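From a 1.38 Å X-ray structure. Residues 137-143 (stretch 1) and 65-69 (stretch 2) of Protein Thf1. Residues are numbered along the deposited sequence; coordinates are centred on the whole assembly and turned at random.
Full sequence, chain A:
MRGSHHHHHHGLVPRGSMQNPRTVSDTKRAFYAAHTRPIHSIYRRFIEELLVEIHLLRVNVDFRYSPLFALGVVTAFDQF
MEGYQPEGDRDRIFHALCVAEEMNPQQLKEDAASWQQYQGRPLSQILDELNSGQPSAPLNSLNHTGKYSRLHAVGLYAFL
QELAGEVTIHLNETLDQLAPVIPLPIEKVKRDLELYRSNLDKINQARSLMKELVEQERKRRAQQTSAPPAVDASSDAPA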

# COMPACT_ATOMS: atom_id res chain seq x y z
N ALA A 137 -5.27 -5.26 16.05
CA ALA A 137 -5.10 -5.39 14.59
C ALA A 137 -6.09 -4.41 13.92
O ALA A 137 -7.23 -4.30 14.32
CB ALA A 137 -5.38 -6.81 14.13
N PRO A 138 -5.62 -3.73 12.86
CA PRO A 138 -4.34 -3.91 12.15
C PRO A 138 -3.17 -3.03 12.61
O PRO A 138 -2.09 -3.13 12.05
CB PRO A 138 -4.71 -3.55 10.72
CG PRO A 138 -5.73 -2.44 10.91
CD PRO A 138 -6.58 -2.99 12.06
N LEU A 139 -3.39 -2.22 13.67
CA LEU A 139 -2.29 -1.35 14.11
C LEU A 139 -1.01 -2.13 14.41
O LEU A 139 0.10 -1.66 14.26
CB LEU A 139 -2.78 -0.56 15.36
CG LEU A 139 -1.76 0.38 15.96
CD1 LEU A 139 -1.21 1.45 15.04
CD2 LEU A 139 -2.33 0.98 17.21
N ASN A 140 -1.19 -3.38 14.94
CA ASN A 140 -0.08 -4.22 15.21
C ASN A 140 0.91 -4.47 14.05
O ASN A 140 2.08 -4.77 14.25
CB ASN A 140 -0.49 -5.59 15.76
CG ASN A 140 -1.30 -6.43 14.76
OD1 ASN A 140 -2.06 -5.94 13.96
ND2 ASN A 140 -1.10 -7.77 14.87
N SER A 141 0.38 -4.33 12.81
CA SER A 141 1.17 -4.46 11.64
C SER A 141 2.18 -3.34 11.40
O SER A 141 3.05 -3.46 10.57
CB SER A 141 0.30 -4.65 10.37
OG SER A 141 -0.35 -3.54 9.96
N LEU A 142 2.09 -2.24 12.19
CA LEU A 142 3.19 -1.28 12.19
C LEU A 142 4.44 -1.81 12.84
O LEU A 142 5.56 -1.27 12.58
CB LEU A 142 2.77 -0.02 12.90
CG LEU A 142 1.71 0.84 12.24
CD1 LEU A 142 1.68 2.21 12.94
CD2 LEU A 142 1.69 0.98 10.80
N ASN A 143 4.29 -2.87 13.63
CA ASN A 143 5.45 -3.58 14.18
C ASN A 143 6.03 -4.57 13.16
O ASN A 143 5.95 -5.78 13.30
CB ASN A 143 5.07 -4.26 15.48
CG ASN A 143 4.85 -3.30 16.62
OD1 ASN A 143 5.54 -2.28 16.69
ND2 ASN A 143 3.88 -3.65 17.49
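Stretch 2 65-69: YSPLF

Stretch 2 meets stretch 1 as the start of a helix laid against a short 3-10 turn. Its first two residues, Tyr 65 and Ser 66, are loop: Tyr 65 is extended (phi/psi -52/143°) and Ser 66 more so (-150/172°). From Pro 67 the angles change to -63/-22°, then -69/-45° at Leu 68 and -61/-43° at Phe 69, the values of a right-handed helix that continues later in the chain. In stretch 1 the peptide bond before Pro 138 is cis, and residues 139 to 142 form the 3-10 segment. Its i to i+3 pattern is explicit in three backbone hydrogen bonds: Ser 141 N to Pro 138 O at 2.8 Å, Leu 142 N to Leu 139 O at 2.9 Å, and Asn 143 N to Asn 140 O at 3.0 Å.

The register follows from the nearest CA atoms. Pro 138 CA lies 6.0 Å from Pro 67 CA, and Ser 141 CA lies 5.8 Å from Leu 68 CA, so the pairing advances in the same sense along both chains, by three residues in the tight turn and by one in stretch 2. Together the two stretches bury 228 Å², to which Ser 141 gives the largest share, 64 Å², followed by Leu 68 with 56 Å².

The apolar contacts lie at two places. Pro 138 and Pro 67 both point their CA-to-CB bonds toward the opposing stretch, and their CB atoms come within 3.6 Å of each other, which is van der Waals packing of one ring against another. The second contact joins Leu 142 to Leu 68, with CD2 of Leu 142 at 3.8 Å from CD1 of Leu 68. Leu 142 starts away from stretch 2 at its CA-to-CB bond, but the end of its side chain (chi1 m, chi2 t) comes nearer. Leu 68 already points toward stretch 1 and adopts t, p.

Ser 141 occupies the ground between these contacts. Its CB is 3.9 Å from Ser 66 OG and 4.1 Å from Pro 67 CD, while its OG approaches Leu 68 CB to 3.5 Å. With chi1 at 73° (p), that hydroxyl donates to Pro 138 O at 2.8 Å, the same carbonyl that accepts from Ser 141 N, so the side chain is tied back onto its own turn. Ser 141 OG also lies 3.4 Å from Leu 68 N, a separation that does not by itself establish a bond.

The polar links centre on Ser 66, which holds the N-cap position. Its OG accepts a weak capping bond from Leu 68 N, at 3.3 Å with an N-H...O angle of 136°, serving an amide near the helix start. A water then bridges the stretches: it donates to Ser 141 O at 2.7 Å and is hydrogen-bonded to Ser 66 OG, also at 2.7 Å, linking the capping residue to the 3-10 turn.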

# COMPACT_ATOMS: atom_id res chain seq x y z
N TYR A 65 2.99 -11.09 4.07
CA TYR A 65 1.82 -10.26 3.96
C TYR A 65 1.34 -9.81 5.32
O TYR A 65 1.33 -10.54 6.27
CB TYR A 65 0.68 -11.04 3.32
CG TYR A 65 -0.66 -10.39 3.20
CD1 TYR A 65 -1.51 -10.39 4.27
CD2 TYR A 65 -1.03 -9.76 2.04
CE1 TYR A 65 -2.75 -9.76 4.21
CE2 TYR A 65 -2.27 -9.13 1.99
CZ TYR A 65 -3.13 -9.09 3.04
OH TYR A 65 -4.36 -8.53 2.94
N SER A 66 0.86 -8.53 5.36
CA SER A 66 0.15 -8.04 6.51
C SER A 66 -0.84 -7.01 6.07
O SER A 66 -0.74 -6.53 4.94
CB SER A 66 1.13 -7.39 7.49
OG SER A 66 1.62 -6.18 7.01
N PRO A 67 -1.73 -6.51 6.93
CA PRO A 67 -2.65 -5.42 6.55
C PRO A 67 -1.99 -4.13 6.18
O PRO A 67 -2.63 -3.32 5.49
CB PRO A 67 -3.60 -5.32 7.73
CG PRO A 67 -3.55 -6.69 8.33
CD PRO A 67 -2.11 -7.16 8.19
N LEU A 68 -0.75 -3.91 6.62
CA LEU A 68 -0.04 -2.67 6.25
C LEU A 68 0.28 -2.75 4.72
O LEU A 68 0.17 -1.74 4.01
CB LEU A 68 1.19 -2.46 7.05
CG LEU A 68 2.04 -1.23 6.79
CD1 LEU A 68 1.24 0.01 7.11
CD2 LEU A 68 3.35 -1.27 7.55
N PHE A 69 0.77 -3.91 4.28
CA PHE A 69 0.96 -4.11 2.84
C PHE A 69 -0.35 -4.00 2.06
O PHE A 69 -0.35 -3.34 1.02
CB PHE A 69 1.61 -5.49 2.66
CG PHE A 69 1.75 -5.93 1.20
CD1 PHE A 69 2.71 -5.47 0.42
CD2 PHE A 69 0.81 -6.79 0.73
CE1 PHE A 69 2.75 -5.91 -0.96
CE2 PHE A 69 0.84 -7.29 -0.55
CZ PHE A 69 1.81 -6.83 -1.35
O HOH W 1 3.48 -5.45 8.79